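Local coordinates for protein ORF10 (Moritella marina, PDB 6RIW) that forms the ketosynthase–chain length factor part of a polyunsaturated fatty acid synthase and probably takes part in 3-oxoacyl-[acyl-carrier-protein] synthesis, at residues Ser663-Leu675 against Gly835-Ile847. Sequence-based numbering, arbitrary orientation.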
loop_
_atom_site.group_PDB
_atom_site.type_symbol
_atom_site.label_atom_id
_atom_site.label_comp_id
_atom_site.label_asym_id
_atom_site.label_seq_id
_atom_site.Cartn_x
_atom_site.Cartn_y
_atom_site.Cartn_z
ATOM N N SER A 663 -4.501 -3.190 1.371
ATOM C CA SER A 663 -4.778 -3.313 -0.054
ATOM C C SER A 663 -5.096 -4.764 -0.381
ATOM O O SER A 663 -4.280 -5.658 -0.133
ATOM C CB SER A 663 -3.592 -2.805 -0.885
ATOM O OG SER A 663 -3.309 -1.446 -0.571
ATOM N N ALA A 664 -6.281 -4.999 -0.932
ATOM C CA ALA A 664 -6.647 -6.332 -1.398
ATOM C C ALA A 664 -7.587 -6.196 -2.588
ATOM O O ALA A 664 -8.576 -6.927 -2.697
ATOM C CB ALA A 664 -7.274 -7.179 -0.282
ATOM N N GLU A 665 -7.306 -5.231 -3.462
ATOM C CA GLU A 665 -8.073 -4.982 -4.703
ATOM C C GLU A 665 -9.526 -4.672 -4.308
ATOM O O GLU A 665 -9.764 -3.933 -3.336
ATOM C CB GLU A 665 -7.893 -6.164 -5.659
ATOM C CG GLU A 665 -6.421 -6.419 -6.064
ATOM C CD GLU A 665 -5.744 -5.177 -6.624
ATOM O OE1 GLU A 665 -6.421 -4.411 -7.363
ATOM O OE2 GLU A 665 -4.546 -4.936 -6.311
ATOM N N GLU A 666 -10.526 -5.186 -5.036
ATOM C CA GLU A 666 -11.903 -4.816 -4.710
ATOM C C GLU A 666 -12.290 -5.262 -3.306
ATOM O O GLU A 666 -13.172 -4.657 -2.689
ATOM C CB GLU A 666 -12.884 -5.417 -5.730
ATOM C CG GLU A 666 -12.792 -4.771 -7.120
ATOM C CD GLU A 666 -11.856 -5.539 -8.069
ATOM O OE1 GLU A 666 -10.803 -6.051 -7.613
ATOM O OE2 GLU A 666 -12.162 -5.612 -9.287
ATOM N N ASN A 667 -11.648 -6.309 -2.775
ATOM C CA ASN A 667 -11.952 -6.780 -1.427
ATOM C C ASN A 667 -11.171 -6.044 -0.333
ATOM O O ASN A 667 -11.164 -6.488 0.821
ATOM C CB ASN A 667 -11.725 -8.293 -1.343
ATOM C CG ASN A 667 -12.891 -9.078 -1.955
ATOM O OD1 ASN A 667 -14.051 -8.688 -1.817
ATOM N ND2 ASN A 667 -12.582 -10.139 -2.685
ATOM N N SER A 668 -10.553 -4.906 -0.649
ATOM C CA SER A 668 -9.781 -4.179 0.359
ATOM C C SER A 668 -10.602 -3.877 1.618
ATOM O O SER A 668 -10.138 -4.094 2.743
ATOM C CB SER A 668 -9.261 -2.869 -0.235
ATOM O OG SER A 668 -8.309 -3.092 -1.268
ATOM N N VAL A 669 -11.812 -3.338 1.449
ATOM C CA VAL A 669 -12.613 -2.947 2.612
ATOM C C VAL A 669 -13.032 -4.166 3.426
ATOM O O VAL A 669 -13.034 -4.128 4.663
ATOM C CB VAL A 669 -13.838 -2.122 2.176
ATOM C CG1 VAL A 669 -14.817 -1.944 3.374
ATOM C CG2 VAL A 669 -13.407 -0.747 1.653
ATOM N N TYR A 670 -13.404 -5.265 2.762
ATOM C CA TYR A 670 -13.814 -6.448 3.516
ATOM C C TYR A 670 -12.640 -7.075 4.271
ATOM O O TYR A 670 -12.826 -7.581 5.382
ATOM C CB TYR A 670 -14.494 -7.454 2.565
ATOM C CG TYR A 670 -15.688 -6.866 1.818
ATOM C CD1 TYR A 670 -16.510 -5.923 2.416
ATOM C CD2 TYR A 670 -15.977 -7.240 0.507
ATOM C CE1 TYR A 670 -17.605 -5.368 1.739
ATOM C CE2 TYR A 670 -17.074 -6.688 -0.180
ATOM C CZ TYR A 670 -17.878 -5.765 0.446
ATOM O OH TYR A 670 -18.957 -5.228 -0.241
ATOM N N ARG A 671 -11.421 -7.024 3.720
ATOM C CA ARG A 671 -10.270 -7.443 4.520
ATOM C C ARG A 671 -10.046 -6.522 5.724
ATOM O O ARG A 671 -9.574 -6.988 6.770
ATOM C CB ARG A 671 -9.001 -7.517 3.666
ATOM C CG ARG A 671 -9.016 -8.634 2.597
ATOM C CD ARG A 671 -8.934 -10.056 3.191
ATOM N NE ARG A 671 -8.903 -11.073 2.131
ATOM C CZ ARG A 671 -9.029 -12.386 2.343
ATOM N NH1 ARG A 671 -8.981 -13.233 1.314
ATOM N NH2 ARG A 671 -9.194 -12.858 3.582
ATOM N N CYS A 672 -10.352 -5.225 5.601
ATOM C CA CYS A 672 -10.267 -4.328 6.761
ATOM C C CYS A 672 -11.279 -4.705 7.830
ATOM O O CYS A 672 -10.996 -4.601 9.033
ATOM C CB CYS A 672 -10.511 -2.873 6.341
ATOM S SG CYS A 672 -9.151 -2.116 5.424
ATOM N N VAL A 673 -12.492 -5.071 7.420
ATOM C CA VAL A 673 -13.491 -5.496 8.402
ATOM C C VAL A 673 -12.978 -6.706 9.180
ATOM O O VAL A 673 -13.061 -6.763 10.415
ATOM C CB VAL A 673 -14.824 -5.785 7.691
ATOM C CG1 VAL A 673 -15.843 -6.400 8.655
ATOM C CG2 VAL A 673 -15.377 -4.496 7.032
ATOM N N GLU A 674 -12.432 -7.696 8.459
ATOM C CA GLU A 674 -11.842 -8.878 9.088
ATOM C C GLU A 674 -10.695 -8.503 10.014
ATOM O O GLU A 674 -10.593 -9.016 11.137
ATOM C CB GLU A 674 -11.350 -9.843 8.010
ATOM C CG GLU A 674 -10.562 -11.060 8.524
ATOM C CD GLU A 674 -10.178 -12.024 7.380
ATOM O OE1 GLU A 674 -9.521 -11.602 6.385
ATOM O OE2 GLU A 674 -10.560 -13.204 7.473
ATOM N N LEU A 675 -9.830 -7.599 9.569
ATOM C CA LEU A 675 -8.729 -7.137 10.420
ATOM C C LEU A 675 -9.239 -6.401 11.659
ATOM O O LEU A 675 -8.736 -6.620 12.775
ATOM C CB LEU A 675 -7.795 -6.235 9.602
ATOM C CG LEU A 675 -6.593 -5.604 10.323
ATOM C CD1 LEU A 675 -5.792 -6.685 11.051
ATOM C CD2 LEU A 675 -5.714 -4.869 9.282
ATOM N N GLY A 835 -21.767 3.943 -9.437
ATOM C CA GLY A 835 -20.718 3.345 -10.263
ATOM C C GLY A 835 -19.755 2.454 -9.465
ATOM O O GLY A 835 -19.932 2.190 -8.282
ATOM N N HIS A 836 -18.731 1.951 -10.164
ATOM C CA HIS A 836 -17.786 0.983 -9.606
ATOM C C HIS A 836 -16.606 1.755 -9.030
ATOM O O HIS A 836 -15.830 2.344 -9.783
ATOM C CB HIS A 836 -17.310 0.022 -10.696
ATOM C CG HIS A 836 -16.670 -1.228 -10.176
ATOM N ND1 HIS A 836 -15.933 -1.257 -9.010
ATOM C CD2 HIS A 836 -16.686 -2.500 -10.645
ATOM C CE1 HIS A 836 -15.515 -2.493 -8.784
ATOM N NE2 HIS A 836 -15.954 -3.269 -9.763
ATOM N N THR A 837 -16.452 1.758 -7.700
ATOM C CA THR A 837 -15.377 2.524 -7.081
ATOM C C THR A 837 -14.192 1.644 -6.673
ATOM O O THR A 837 -13.379 2.054 -5.836
ATOM C CB THR A 837 -15.915 3.341 -5.894
ATOM O OG1 THR A 837 -16.453 2.465 -4.882
ATOM C CG2 THR A 837 -17.049 4.284 -6.370
ATOM N N PHE A 838 -14.097 0.439 -7.249
ATOM C CA PHE A 838 -12.930 -0.434 -7.184
ATOM C C PHE A 838 -12.371 -0.613 -5.773
ATOM O O PHE A 838 -12.968 -1.336 -4.965
ATOM C CB PHE A 838 -11.912 0.073 -8.225
ATOM C CG PHE A 838 -12.393 -0.242 -9.618
ATOM C CD1 PHE A 838 -12.353 -1.570 -10.064
ATOM C CD2 PHE A 838 -13.055 0.714 -10.385
ATOM C CE1 PHE A 838 -12.886 -1.905 -11.320
ATOM C CE2 PHE A 838 -13.611 0.375 -11.648
ATOM C CZ PHE A 838 -13.523 -0.923 -12.098
ATOM N N ASN A 839 -11.237 0.006 -5.436
ATOM C CA ASN A 839 -10.692 -0.297 -4.101
ATOM C C ASN A 839 -11.569 0.214 -2.961
ATOM O O ASN A 839 -11.420 -0.249 -1.821
ATOM C CB ASN A 839 -9.276 0.262 -3.981
ATOM C CG ASN A 839 -8.325 -0.438 -4.927
ATOM O OD1 ASN A 839 -8.229 -1.650 -4.902
ATOM N ND2 ASN A 839 -7.637 0.321 -5.783
ATOM N N ALA A 840 -12.469 1.150 -3.221
ATOM C CA ALA A 840 -13.420 1.583 -2.207
ATOM C C ALA A 840 -14.787 0.905 -2.335
ATOM O O ALA A 840 -15.715 1.260 -1.593
ATOM C CB ALA A 840 -13.576 3.115 -2.282
ATOM N N SER A 841 -14.959 -0.040 -3.271
ATOM C CA SER A 841 -16.310 -0.526 -3.579
ATOM C C SER A 841 -16.962 -1.234 -2.396
ATOM O O SER A 841 -18.188 -1.194 -2.253
ATOM C CB SER A 841 -16.295 -1.477 -4.786
ATOM O OG SER A 841 -15.356 -2.522 -4.595
ATOM N N GLY A 842 -16.180 -1.914 -1.560
ATOM C CA GLY A 842 -16.773 -2.536 -0.377
ATOM C C GLY A 842 -17.395 -1.534 0.578
ATOM O O GLY A 842 -18.397 -1.840 1.241
ATOM N N MET A 843 -16.823 -0.330 0.662
ATOM C CA MET A 843 -17.381 0.689 1.554
ATOM C C MET A 843 -18.719 1.218 1.033
ATOM O O MET A 843 -19.659 1.407 1.815
ATOM C CB MET A 843 -16.382 1.833 1.743
ATOM C CG MET A 843 -16.702 2.769 2.908
ATOM S SD MET A 843 -16.778 1.916 4.495
ATOM C CE MET A 843 -15.020 1.570 4.749
ATOM N N ALA A 844 -18.832 1.459 -0.279
ATOM C CA ALA A 844 -20.119 1.861 -0.838
ATOM C C ALA A 844 -21.216 0.851 -0.511
ATOM O O ALA A 844 -22.332 1.239 -0.136
ATOM C CB ALA A 844 -20.017 2.040 -2.361
ATOM N N SER A 845 -20.929 -0.444 -0.666
ATOM C CA SER A 845 -21.940 -1.470 -0.386
ATOM C C SER A 845 -22.309 -1.514 1.090
ATOM O O SER A 845 -23.487 -1.683 1.438
ATOM C CB SER A 845 -21.434 -2.845 -0.807
ATOM O OG SER A 845 -21.126 -2.873 -2.182
ATOM N N ILE A 846 -21.307 -1.447 1.968
ATOM C CA ILE A 846 -21.583 -1.497 3.407
ATOM C C ILE A 846 -22.418 -0.298 3.825
ATOM O O ILE A 846 -23.395 -0.429 4.581
ATOM C CB ILE A 846 -20.266 -1.577 4.200
ATOM C CG1 ILE A 846 -19.687 -2.995 4.103
ATOM C CG2 ILE A 846 -20.501 -1.177 5.684
ATOM C CD1 ILE A 846 -18.268 -3.149 4.727
ATOM N N ILE A 847 -22.077 0.889 3.324
ATOM C CA ILE A 847 -22.785 2.086 3.776
ATOM C C ILE A 847 -24.219 2.120 3.239
ATOM O O ILE A 847 -25.155 2.461 3.983
ATOM C CB ILE A 847 -21.997 3.348 3.397
ATOM C CG1 ILE A 847 -20.737 3.401 4.278
ATOM C CG2 ILE A 847 -22.878 4.630 3.577
ATOM C CD1 ILE A 847 -19.893 4.649 4.066
HETATM O O HOH W 1 -5.850 -2.527 -3.487
HETATM O O HOH W 2 -6.371 -1.835 -7.803
HETATM O O HOH W 3 -13.123 -2.353 -1.223
HETATM O O HOH W 4 -14.852 -5.924 -9.882
HETATM O O HOH W 5 -19.747 -5.887 -2.720
#
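Tyr-670 lies across the Gly-842 to Ile-846 turn, a worked example of helices meeting at a glycine. From CB, with CG turned beside the backbone N (chi1 -57°), the ring slides past Ile-846: Tyr-670 CE1 passes Ile-846 CD1, at the ring edge, at 3.8 Å, and meets Gly-842 CA, oblique to the ring, and Gly-842 O at 3.6 Å each. CZ reaches Gly-842 CA at 3.5 Å, and OH ends 3.5 Å from Ser-845 CB and 2.7 Å from a water. With an alanine in its place, Ile-846 CD1 would probably lose the ring edge and a gap open over Gly-842. Val-669 packs beside the ring on this glycine, CG1 3.8 Å from Met-843 CE; a CB at Gly-842 would clash with Val-669. The axes of helix segments 668-675 and 841-847 approach to 8.3 Å, 70° apart. Between the helix starts, one water donates to Glu-666 O and Asn-839 O and accepts from Val-669 N and Gly-842 N. A second joins Glu-666 OE2 to His-836 NE2, while Glu-666 OE1 takes Arg-873 N. These helix starts belong to the chain length factor's thiolase fold, where Glu-666 probably occupies the position of the ketosynthases' nucleophilic cysteine and His-836 that of a catalytic histidine.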